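Local coordinates for Serine/threonine-protein phosphatase 2A regulatory subunit B'' subunit alpha (Homo sapiens, PDB 4I5J) that serves as an EF-hand, calcium-binding regulatory subunit of protein phosphatase 2A that might modulate the substrate selectivity, activity and localization of the catalytic subunit, at residues 147-152 and 216-221; 25-30 and 77-82; 42-47 and 101-106; 191-196 and 252-257. All blocks are in the same frame, centred on the assembly; numbering follows the deposited sequence.

How the interactions relate
The four contacts illustrate how a chain built mostly of helices is joined by contacts, polar as well as apolar, between parts far apart in sequence. Interactions 2 and 3 belong to the N-terminal half, their centres about 26 Å apart, and their segments alternate along the chain. Interactions 1 and 4 follow later, also with alternating segments; their centres lie about 18 Å apart, and they touch where I150 packs on W195. Interaction 4 involves helix 189-199 and interaction 1 helix 209-226, the two helices that flank the calcium loop. Interactions 1 and 3, about 42 Å apart between centres, lie on opposite sides of the chain's centre. The first pair thus lies in the N-terminal EF-hand region, the second around the calcium-binding EF-hand.

Interaction 1: 147-152 and 216-221; sequences SSRIIE and YEEQCE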
# COMPACT_ATOMS: atom_id res chain seq x y z
N SER A 147 -11.39 7.74 -7.82
CA SER A 147 -12.80 7.61 -8.21
C SER A 147 -13.62 6.94 -7.13
O SER A 147 -13.11 6.11 -6.37
CB SER A 147 -12.91 6.81 -9.51
OG SER A 147 -12.72 5.42 -9.30
N SER A 148 -14.91 7.25 -7.07
CA SER A 148 -15.77 6.62 -6.06
C SER A 148 -15.82 5.10 -6.22
O SER A 148 -16.11 4.38 -5.25
CB SER A 148 -17.18 7.18 -6.12
OG SER A 148 -17.95 6.49 -7.09
N ARG A 149 -15.59 4.62 -7.43
CA ARG A 149 -15.66 3.19 -7.66
C ARG A 149 -14.42 2.45 -7.14
O ARG A 149 -14.53 1.38 -6.55
CB ARG A 149 -15.94 2.87 -9.14
CG ARG A 149 -17.43 2.97 -9.46
CD ARG A 149 -17.75 2.94 -10.97
NE ARG A 149 -19.19 3.09 -11.17
CZ ARG A 149 -19.81 3.04 -12.34
NH1 ARG A 149 -19.13 2.84 -13.46
NH2 ARG A 149 -21.13 3.18 -12.39
N ILE A 150 -13.24 3.03 -7.35
CA ILE A 150 -12.04 2.45 -6.76
C ILE A 150 -12.10 2.54 -5.22
O ILE A 150 -11.75 1.59 -4.53
CB ILE A 150 -10.75 3.06 -7.36
CG1 ILE A 150 -9.61 2.04 -7.32
CG2 ILE A 150 -10.41 4.42 -6.72
CD1 ILE A 150 -9.84 0.82 -8.26
N ILE A 151 -12.61 3.64 -4.68
CA ILE A 151 -12.69 3.81 -3.22
C ILE A 151 -13.64 2.78 -2.62
O ILE A 151 -13.34 2.15 -1.61
CB ILE A 151 -13.13 5.25 -2.83
CG1 ILE A 151 -12.11 6.29 -3.29
CG2 ILE A 151 -13.38 5.34 -1.33
CD1 ILE A 151 -10.74 6.17 -2.70
N GLU A 152 -14.78 2.59 -3.27
CA GLU A 152 -15.72 1.55 -2.88
C GLU A 152 -15.03 0.19 -2.88
O GLU A 152 -15.25 -0.64 -1.99
CB GLU A 152 -16.94 1.55 -3.83
CG GLU A 152 -18.02 0.54 -3.50
CD GLU A 152 -19.27 0.76 -4.35
OE1 GLU A 152 -19.31 1.74 -5.14
OE2 GLU A 152 -20.22 -0.05 -4.23
N TYR A 216 -13.87 2.72 -16.07
CA TYR A 216 -13.71 3.78 -17.07
C TYR A 216 -15.00 4.57 -17.30
O TYR A 216 -14.97 5.75 -17.60
CB TYR A 216 -13.12 3.26 -18.39
CG TYR A 216 -12.84 4.38 -19.39
CD1 TYR A 216 -11.89 5.36 -19.13
CD2 TYR A 216 -13.56 4.47 -20.57
CE1 TYR A 216 -11.65 6.38 -20.04
CE2 TYR A 216 -13.32 5.49 -21.49
CZ TYR A 216 -12.37 6.44 -21.21
OH TYR A 216 -12.14 7.46 -22.13
N GLU A 217 -16.14 3.91 -17.11
CA GLU A 217 -17.44 4.53 -17.32
C GLU A 217 -17.77 5.57 -16.25
O GLU A 217 -18.53 6.50 -16.51
CB GLU A 217 -18.52 3.44 -17.40
CG GLU A 217 -19.78 3.80 -18.22
CD GLU A 217 -20.97 4.05 -17.31
OE1 GLU A 217 -20.88 3.67 -16.11
OE2 GLU A 217 -21.97 4.61 -17.80
N GLU A 218 -17.20 5.44 -15.06
CA GLU A 218 -17.34 6.51 -14.07
C GLU A 218 -16.49 7.70 -14.46
O GLU A 218 -16.95 8.83 -14.37
CB GLU A 218 -16.99 6.07 -12.64
CG GLU A 218 -17.31 7.14 -11.59
CD GLU A 218 -16.57 6.93 -10.28
OE1 GLU A 218 -15.89 5.90 -10.14
OE2 GLU A 218 -16.68 7.79 -9.38
N GLN A 219 -15.25 7.46 -14.90
CA GLN A 219 -14.41 8.55 -15.39
C GLN A 219 -15.14 9.20 -16.57
O GLN A 219 -15.00 10.41 -16.81
CB GLN A 219 -13.05 8.02 -15.89
CG GLN A 219 -12.31 7.10 -14.95
CD GLN A 219 -11.51 7.87 -13.91
OE1 GLN A 219 -12.05 8.24 -12.86
NE2 GLN A 219 -10.22 8.10 -14.19
N CYS A 220 -15.91 8.41 -17.31
CA CYS A 220 -16.73 9.02 -18.36
C CYS A 220 -17.87 9.87 -17.78
O CYS A 220 -18.01 11.04 -18.14
CB CYS A 220 -17.22 7.99 -19.37
SG CYS A 220 -15.87 7.27 -20.36
N GLU A 221 -18.65 9.30 -16.86
CA GLU A 221 -19.69 10.05 -16.15
C GLU A 221 -19.13 11.33 -15.54
O GLU A 221 -19.83 12.33 -15.46
CB GLU A 221 -20.34 9.20 -15.05
CG GLU A 221 -21.31 8.13 -15.53
CD GLU A 221 -21.84 7.28 -14.38
OE1 GLU A 221 -21.63 7.66 -13.20
OE2 GLU A 221 -22.44 6.22 -14.65
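E218 of helix 209-226 reaches across to S148 and R149 in the first turn of helix 148-154, a worked example of an acidic side chain pairing with the N-terminus of a helix far from it in sequence. Its CG stands anti to the backbone N (chi1 -173°) and the chain continues extended, carrying the carboxylate to the start of helix 148-154. On the way, E218 CB passes 3.6 Å from R149 CD as the two side chains slide by each other in opposite directions. E218 CD then lies 3.5 Å from S148 OG, and at the tip the oxygens take different donors. E218 OE1 accepts from R149 N at 3.0 Å, on its syn side but 27° out of the carboxylate plane, and rests 3.2 Å from S147 CB. E218 OE2 is held twice: S148 N, at 3.0 Å, meets its syn lone pair, while S148 OG donates from above the plane at 2.9 Å. S147, the N-cap, takes the next N-H itself, its OG accepting from I150 N at 3.1 Å. The helix end would probably favour the charged form of E218. R149 extends the contact with a longer salt bridge from NH1 to E217 OE1 at 3.3 Å, although its main polar partner is the carbonyl of Y214, whose ring it also meets in a cation-pi contact. The axes of the two short helical pieces run 140° apart. Around them, helix 263-271 lays F271 against S147 and I150, and I150 continues onto W195, C198 and M199 of helix 189-199.

Interaction 2: 25-30 and 77-82; sequences CSSLEQ and SGKITS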
# COMPACT_ATOMS: atom_id res chain seq x y z
N CYS A 25 7.25 -21.73 15.79
CA CYS A 25 6.61 -21.08 14.66
C CYS A 25 7.65 -20.69 13.64
O CYS A 25 8.76 -20.28 13.98
CB CYS A 25 5.78 -19.88 15.12
SG CYS A 25 4.33 -20.37 16.07
N SER A 26 7.31 -20.84 12.37
CA SER A 26 8.28 -20.64 11.30
C SER A 26 8.03 -19.30 10.60
O SER A 26 8.76 -18.96 9.66
CB SER A 26 8.21 -21.79 10.30
OG SER A 26 6.87 -21.99 9.86
N SER A 27 7.03 -18.57 11.07
CA SER A 27 6.66 -17.27 10.52
C SER A 27 6.43 -16.22 11.61
O SER A 27 6.22 -16.56 12.78
CB SER A 27 5.40 -17.40 9.67
OG SER A 27 4.31 -17.77 10.50
N LEU A 28 6.47 -14.95 11.22
CA LEU A 28 6.21 -13.87 12.17
C LEU A 28 4.93 -13.10 11.81
O LEU A 28 4.70 -12.77 10.64
CB LEU A 28 7.38 -12.88 12.23
CG LEU A 28 8.78 -13.44 12.39
CD1 LEU A 28 9.84 -12.34 12.29
CD2 LEU A 28 8.88 -14.16 13.70
N GLU A 29 4.13 -12.80 12.82
CA GLU A 29 2.98 -11.95 12.63
C GLU A 29 3.31 -10.55 13.11
O GLU A 29 4.32 -10.36 13.77
CB GLU A 29 1.80 -12.51 13.42
CG GLU A 29 1.30 -13.80 12.80
CD GLU A 29 0.21 -14.44 13.60
OE1 GLU A 29 0.05 -14.09 14.80
OE2 GLU A 29 -0.48 -15.31 13.03
N GLN A 30 2.45 -9.59 12.78
CA GLN A 30 2.68 -8.20 13.18
C GLN A 30 3.05 -8.04 14.63
O GLN A 30 4.00 -7.32 14.95
CB GLN A 30 1.48 -7.31 12.83
CG GLN A 30 1.33 -7.11 11.33
CD GLN A 30 0.58 -5.84 10.96
OE1 GLN A 30 0.20 -5.07 11.83
NE2 GLN A 30 0.37 -5.61 9.66
N SER A 77 -0.13 -12.77 3.41
CA SER A 77 -0.64 -13.73 4.38
C SER A 77 -0.74 -13.18 5.81
O SER A 77 -1.42 -13.76 6.66
CB SER A 77 0.27 -14.95 4.40
OG SER A 77 1.56 -14.61 4.89
N GLY A 78 -0.05 -12.08 6.09
CA GLY A 78 0.02 -11.57 7.46
C GLY A 78 1.04 -12.33 8.29
O GLY A 78 1.17 -12.12 9.49
N LYS A 79 1.77 -13.23 7.63
CA LYS A 79 2.80 -14.03 8.29
C LYS A 79 4.10 -13.97 7.48
O LYS A 79 4.17 -14.46 6.34
CB LYS A 79 2.32 -15.49 8.47
CG LYS A 79 1.02 -15.61 9.28
CD LYS A 79 0.67 -17.05 9.63
CE LYS A 79 -0.60 -17.12 10.48
NZ LYS A 79 -1.13 -18.51 10.67
N ILE A 80 5.12 -13.34 8.05
CA ILE A 80 6.39 -13.21 7.35
C ILE A 80 7.24 -14.49 7.46
O ILE A 80 7.44 -15.02 8.56
CB ILE A 80 7.15 -11.94 7.81
CG1 ILE A 80 6.49 -10.71 7.19
CG2 ILE A 80 8.63 -12.00 7.44
CD1 ILE A 80 7.12 -9.39 7.65
N THR A 81 7.72 -14.97 6.32
CA THR A 81 8.54 -16.17 6.27
C THR A 81 10.01 -15.79 6.11
O THR A 81 10.34 -14.63 5.84
CB THR A 81 8.18 -17.04 5.06
OG1 THR A 81 8.30 -16.24 3.87
CG2 THR A 81 6.74 -17.58 5.15
N SER A 82 10.90 -16.76 6.27
CA SER A 82 12.33 -16.49 6.10
C SER A 82 12.63 -16.13 4.65
O SER A 82 13.52 -15.31 4.38
CB SER A 82 13.17 -17.68 6.54
OG SER A 82 12.87 -18.80 5.72
O HOH W 1 10.04 -19.21 7.58
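L28 and I80 form a single antiparallel bridge, a hydrogen-bonded pair, between the loop that joins helices 12-20 and 34-43 and the loop that joins helices 54-72 and 82-86. Such a short backbone link between two interhelical loops is characteristic of paired EF-hands, consistent with the EF-hand family to which this region belongs. Two bonds define it: L28 N to I80 O at 2.8 Å and, straighter (163° at the hydrogen), I80 N to L28 O at 2.7 Å. Both carbonyls are met in their own plane. Each also receives a CA-H contact, I80 O from S27 CA at 3.1 Å and L28 O from K79 CA at 3.3 Å, so that close contacts flank the bridge. A water accepts from S82 N and lies close to S26 O, though that distance is doubtfully short. The side chains of L28 and I80 turn to the interior, where both touch F33; L28 also packs on helix 12-20 and I80 on F69 and V72 of helix 54-72. S27, E29 and K79 occupy the other side. There S27 OG sits 3.6 Å from K79 CB. K79 CG stands anti to its carbonyl carbon (chi1 -58°), as E29 CG does, and both chains run extended beyond it, which lays them side by side, pointing the same way. E29 OE2 comes to 3.1 Å from K79 CE yet stays 4.0 Å from K79 NZ, beyond a salt bridge. The chemistry implies a joint specified chiefly by backbone pairing and buried apolar side chains, with opposite charges adding at most a diffuse attraction at the surface.

Interaction 3: 42-47 and 101-106; sequences DTHPGL and EDINQI
H44 ND1 accepts from G46 N at 2.9 Å, the partner lying in the plane of the ring, and this bond helps to fix the imidazole against E101 and I103. The setting is a loop-to-loop junction in a helical EF-hand protein: the turn that ends helix 34-43 meets the link between helices 90-97 and 112-125. The ring reaches across because CG is anti to the backbone N (chi1 -163°). Its other nitrogen, NE2, is hydrogen-bonded to the carbonyl of E100, so the imidazole is held from both nitrogens; with ND1 accepting, NE2 probably carries the proton. At the ring edge, H44 CE1 comes to 3.2 Å from E101 O. I103 covers one face of the H44 ring, its CD1 standing 4.2 Å from the ring centroid and 10° off the normal, a CH-pi contact. With CG1 of I103 anti to its backbone N (chi1 -165°) and a turn at chi2, CD1 ends over the imidazole. G46 carries no side chain, and its CA approaches I103 CA to 5.2 Å, the closest pair of CA atoms here. On the I103 side, D102 forms an Asx turn, its OD1 accepting from N104 N at 3.1 Å from above the carboxylate plane. Y60 touches both L47 and I103, while L97 touches H44 and I103, so that helices 54-72 and 90-97 both border the junction. P45 CG and E101 CG meet at 4.0 Å toward the surface. Deeper in, L47 crosses I103 at about a right angle, with L47 CD2 3.7 Å from I103 CG1.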
# COMPACT_ATOMS: atom_id res chain seq x y z
N ASP A 42 13.38 2.50 22.27
CA ASP A 42 13.98 2.76 23.58
C ASP A 42 15.47 3.04 23.50
O ASP A 42 16.03 3.71 24.37
CB ASP A 42 13.73 1.59 24.54
CG ASP A 42 12.27 1.47 24.93
OD1 ASP A 42 11.49 2.42 24.64
OD2 ASP A 42 11.90 0.44 25.53
N THR A 43 16.13 2.57 22.45
CA THR A 43 17.58 2.67 22.39
C THR A 43 18.05 3.71 21.39
O THR A 43 18.99 4.45 21.67
CB THR A 43 18.26 1.31 22.05
OG1 THR A 43 17.70 0.78 20.84
CG2 THR A 43 18.07 0.32 23.18
N HIS A 44 17.43 3.76 20.22
CA HIS A 44 17.93 4.66 19.19
C HIS A 44 17.81 6.12 19.63
O HIS A 44 16.76 6.54 20.11
CB HIS A 44 17.21 4.44 17.86
CG HIS A 44 17.93 5.03 16.69
ND1 HIS A 44 18.02 6.39 16.48
CD2 HIS A 44 18.62 4.44 15.68
CE1 HIS A 44 18.72 6.62 15.38
NE2 HIS A 44 19.09 5.45 14.87
N PRO A 45 18.90 6.89 19.47
CA PRO A 45 18.95 8.28 19.94
C PRO A 45 17.95 9.18 19.21
O PRO A 45 17.50 10.18 19.75
CB PRO A 45 20.39 8.71 19.65
CG PRO A 45 20.87 7.77 18.56
CD PRO A 45 20.18 6.46 18.87
N GLY A 46 17.60 8.80 17.98
CA GLY A 46 16.66 9.59 17.21
C GLY A 46 15.23 9.44 17.69
O GLY A 46 14.36 10.21 17.30
N LEU A 47 14.98 8.45 18.55
CA LEU A 47 13.61 8.05 18.85
C LEU A 47 13.29 8.11 20.32
O LEU A 47 12.15 7.89 20.72
CB LEU A 47 13.33 6.62 18.35
CG LEU A 47 13.50 6.44 16.83
CD1 LEU A 47 13.37 4.97 16.42
CD2 LEU A 47 12.47 7.29 16.10
N GLU A 101 22.72 7.76 13.21
CA GLU A 101 22.13 8.44 14.37
C GLU A 101 20.91 9.28 14.00
O GLU A 101 20.05 9.52 14.84
CB GLU A 101 23.18 9.29 15.11
CG GLU A 101 24.00 8.50 16.13
CD GLU A 101 24.87 9.38 17.02
OE1 GLU A 101 24.70 10.62 17.00
OE2 GLU A 101 25.74 8.83 17.73
N ASP A 102 20.84 9.73 12.75
CA ASP A 102 19.65 10.42 12.29
C ASP A 102 18.63 9.41 11.75
O ASP A 102 18.71 9.00 10.59
CB ASP A 102 19.98 11.44 11.21
CG ASP A 102 18.77 12.29 10.82
OD1 ASP A 102 17.70 12.14 11.46
OD2 ASP A 102 18.89 13.12 9.88
N ILE A 103 17.69 9.02 12.61
CA ILE A 103 16.61 8.11 12.22
C ILE A 103 15.98 8.46 10.86
O ILE A 103 15.56 7.56 10.12
CB ILE A 103 15.54 8.05 13.31
CG1 ILE A 103 14.63 6.83 13.08
CG2 ILE A 103 14.73 9.34 13.35
CD1 ILE A 103 15.38 5.54 12.96
N ASN A 104 15.97 9.74 10.50
CA ASN A 104 15.34 10.19 9.25
C ASN A 104 16.17 9.93 8.00
O ASN A 104 15.70 10.15 6.88
CB ASN A 104 14.90 11.65 9.36
CG ASN A 104 13.86 11.83 10.45
OD1 ASN A 104 13.01 10.96 10.66
ND2 ASN A 104 13.91 12.96 11.15
N GLN A 105 17.38 9.42 8.19
CA GLN A 105 18.19 8.92 7.09
C GLN A 105 17.87 7.46 6.79
O GLN A 105 18.21 6.95 5.73
CB GLN A 105 19.67 9.05 7.43
CG GLN A 105 20.43 9.86 6.40
CD GLN A 105 19.77 11.19 6.11
OE1 GLN A 105 19.22 11.82 7.01
NE2 GLN A 105 19.80 11.61 4.85
N ILE A 106 17.23 6.77 7.73
CA ILE A 106 16.77 5.42 7.46
C ILE A 106 15.38 5.51 6.83
O ILE A 106 14.36 5.44 7.52
CB ILE A 106 16.71 4.53 8.71
CG1 ILE A 106 18.02 4.59 9.49
CG2 ILE A 106 16.46 3.11 8.30
CD1 ILE A 106 19.18 3.97 8.75

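Interaction 4: 191-196 and 252-257; sequences SIEYWF and ITLRDL
F196 and L254 dominate the apolar packing between helix 189-199 and the start of helix 254-260. The F196 ring stands clear of its own helix, CG being anti to the backbone N (chi1 -176°), and receives L254 CB over one face, 4.2 Å from the ring centroid and 8° off the normal, a CH-pi contact. L257 arrives at the edge instead, its CD1 3.7 Å from F196 CD1. The branches of L254 spread over the helix opposite: CD1 packs 3.9 Å from I192 CG2 and 3.8 Å from E193 CA, while CD2 crosses the E193 side chain near OE1; the E193 carboxylate is salt-bridged to R197. Polar backbone atoms also border the ring. L254 N approaches F196 CE1, and I252 O lies near the ring plane, 3.5 Å from F196 CE1, at the edge where ring hydrogens carry a slight positive charge. Hydrogen bonds within the second segment cap its helix: T253 OG1 accepts from D256 N at 2.9 Å, and D256 OD2 in turn accepts from T253 N, also at 2.9 Å, a capping box. The wider setting is an EF-hand. Helix 189-199 enters the loop in which D200, D202, D204, V206 and E211 bind calcium, and the F196 side chain lies about 7 Å from the ion. I252 also shares backbone hydrogen bonds with L207 of that loop, consistent with the pairing of loops in EF-hand proteins. The chemistry implies that cohesion here is mainly apolar and aromatic, with F196 meeting both the calcium loop, at L207, and the start of the capped helix 254-260.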
# COMPACT_ATOMS: atom_id res chain seq x y z
N SER A 191 2.09 -2.04 -4.09
CA SER A 191 1.10 -1.10 -4.59
C SER A 191 0.39 -1.62 -5.84
O SER A 191 -0.85 -1.56 -5.95
CB SER A 191 1.78 0.22 -4.92
OG SER A 191 0.84 1.12 -5.48
N ILE A 192 1.18 -2.14 -6.78
CA ILE A 192 0.64 -2.67 -8.03
C ILE A 192 -0.33 -3.81 -7.73
O ILE A 192 -1.36 -3.93 -8.38
CB ILE A 192 1.74 -3.14 -9.00
CG1 ILE A 192 2.65 -1.96 -9.36
CG2 ILE A 192 1.15 -3.77 -10.30
CD1 ILE A 192 3.89 -2.40 -10.17
N GLU A 193 -0.02 -4.62 -6.73
CA GLU A 193 -0.94 -5.69 -6.36
C GLU A 193 -2.18 -5.12 -5.68
O GLU A 193 -3.31 -5.56 -5.93
CB GLU A 193 -0.28 -6.71 -5.43
CG GLU A 193 -1.27 -7.72 -4.93
CD GLU A 193 -0.61 -8.98 -4.45
OE1 GLU A 193 0.64 -9.04 -4.50
OE2 GLU A 193 -1.35 -9.90 -4.01
N TYR A 194 -1.95 -4.10 -4.85
CA TYR A 194 -3.01 -3.43 -4.11
C TYR A 194 -4.07 -2.89 -5.08
O TYR A 194 -5.27 -3.14 -4.91
CB TYR A 194 -2.40 -2.30 -3.27
CG TYR A 194 -3.33 -1.54 -2.35
CD1 TYR A 194 -3.38 -1.81 -0.99
CD2 TYR A 194 -4.13 -0.51 -2.84
CE1 TYR A 194 -4.20 -1.10 -0.14
CE2 TYR A 194 -4.97 0.22 -1.99
CZ TYR A 194 -5.00 -0.09 -0.64
OH TYR A 194 -5.82 0.60 0.22
N TRP A 195 -3.64 -2.17 -6.11
CA TRP A 195 -4.60 -1.63 -7.08
C TRP A 195 -5.17 -2.71 -7.97
O TRP A 195 -6.32 -2.61 -8.42
CB TRP A 195 -4.00 -0.49 -7.91
CG TRP A 195 -3.59 0.61 -7.03
CD1 TRP A 195 -2.32 1.03 -6.78
CD2 TRP A 195 -4.45 1.40 -6.19
NE1 TRP A 195 -2.33 2.05 -5.85
CE2 TRP A 195 -3.63 2.29 -5.48
CE3 TRP A 195 -5.83 1.43 -5.98
CZ2 TRP A 195 -4.15 3.23 -4.58
CZ3 TRP A 195 -6.35 2.36 -5.09
CH2 TRP A 195 -5.51 3.25 -4.40
N PHE A 196 -4.40 -3.76 -8.21
CA PHE A 196 -4.91 -4.89 -8.99
C PHE A 196 -6.06 -5.55 -8.24
O PHE A 196 -7.08 -5.85 -8.84
CB PHE A 196 -3.82 -5.91 -9.28
CG PHE A 196 -4.28 -7.03 -10.16
CD1 PHE A 196 -4.09 -6.97 -11.54
CD2 PHE A 196 -4.93 -8.14 -9.62
CE1 PHE A 196 -4.53 -7.99 -12.36
CE2 PHE A 196 -5.38 -9.17 -10.45
CZ PHE A 196 -5.18 -9.10 -11.82
N ILE A 252 -6.23 -9.63 -18.27
CA ILE A 252 -4.98 -9.03 -17.83
C ILE A 252 -4.58 -9.49 -16.44
O ILE A 252 -5.37 -9.39 -15.50
CB ILE A 252 -5.08 -7.48 -17.85
CG1 ILE A 252 -5.24 -7.01 -19.30
CG2 ILE A 252 -3.84 -6.83 -17.22
CD1 ILE A 252 -5.74 -5.61 -19.41
N THR A 253 -3.35 -9.99 -16.31
CA THR A 253 -2.87 -10.50 -15.03
C THR A 253 -1.96 -9.54 -14.26
O THR A 253 -1.45 -8.55 -14.79
CB THR A 253 -2.12 -11.84 -15.18
OG1 THR A 253 -0.84 -11.62 -15.80
CG2 THR A 253 -2.92 -12.84 -16.01
N LEU A 254 -1.73 -9.85 -12.99
CA LEU A 254 -0.84 -9.03 -12.19
C LEU A 254 0.55 -9.11 -12.83
O LEU A 254 1.24 -8.10 -13.00
CB LEU A 254 -0.81 -9.55 -10.76
CG LEU A 254 0.16 -8.84 -9.83
CD1 LEU A 254 -0.23 -7.37 -9.69
CD2 LEU A 254 0.11 -9.55 -8.49
N ARG A 255 0.94 -10.32 -13.21
CA ARG A 255 2.18 -10.53 -13.94
C ARG A 255 2.28 -9.63 -15.18
O ARG A 255 3.33 -9.03 -15.40
CB ARG A 255 2.30 -12.00 -14.33
CG ARG A 255 3.69 -12.42 -14.74
CD ARG A 255 3.73 -13.92 -15.08
NE ARG A 255 5.08 -14.45 -15.00
CZ ARG A 255 5.96 -14.41 -16.00
NH1 ARG A 255 5.63 -13.87 -17.17
NH2 ARG A 255 7.18 -14.92 -15.84
N ASP A 256 1.21 -9.51 -15.97
CA ASP A 256 1.24 -8.64 -17.16
C ASP A 256 1.49 -7.19 -16.74
O ASP A 256 2.25 -6.46 -17.39
CB ASP A 256 -0.06 -8.67 -17.95
CG ASP A 256 -0.38 -10.04 -18.52
OD1 ASP A 256 0.53 -10.78 -18.96
OD2 ASP A 256 -1.58 -10.38 -18.52
N LEU A 257 0.84 -6.76 -15.66
CA LEU A 257 0.97 -5.37 -15.22
C LEU A 257 2.34 -5.05 -14.60
O LEU A 257 2.87 -3.97 -14.85
CB LEU A 257 -0.21 -4.97 -14.31
CG LEU A 257 -1.51 -4.71 -15.08
CD1 LEU A 257 -2.78 -4.76 -14.20
CD2 LEU A 257 -1.44 -3.36 -15.83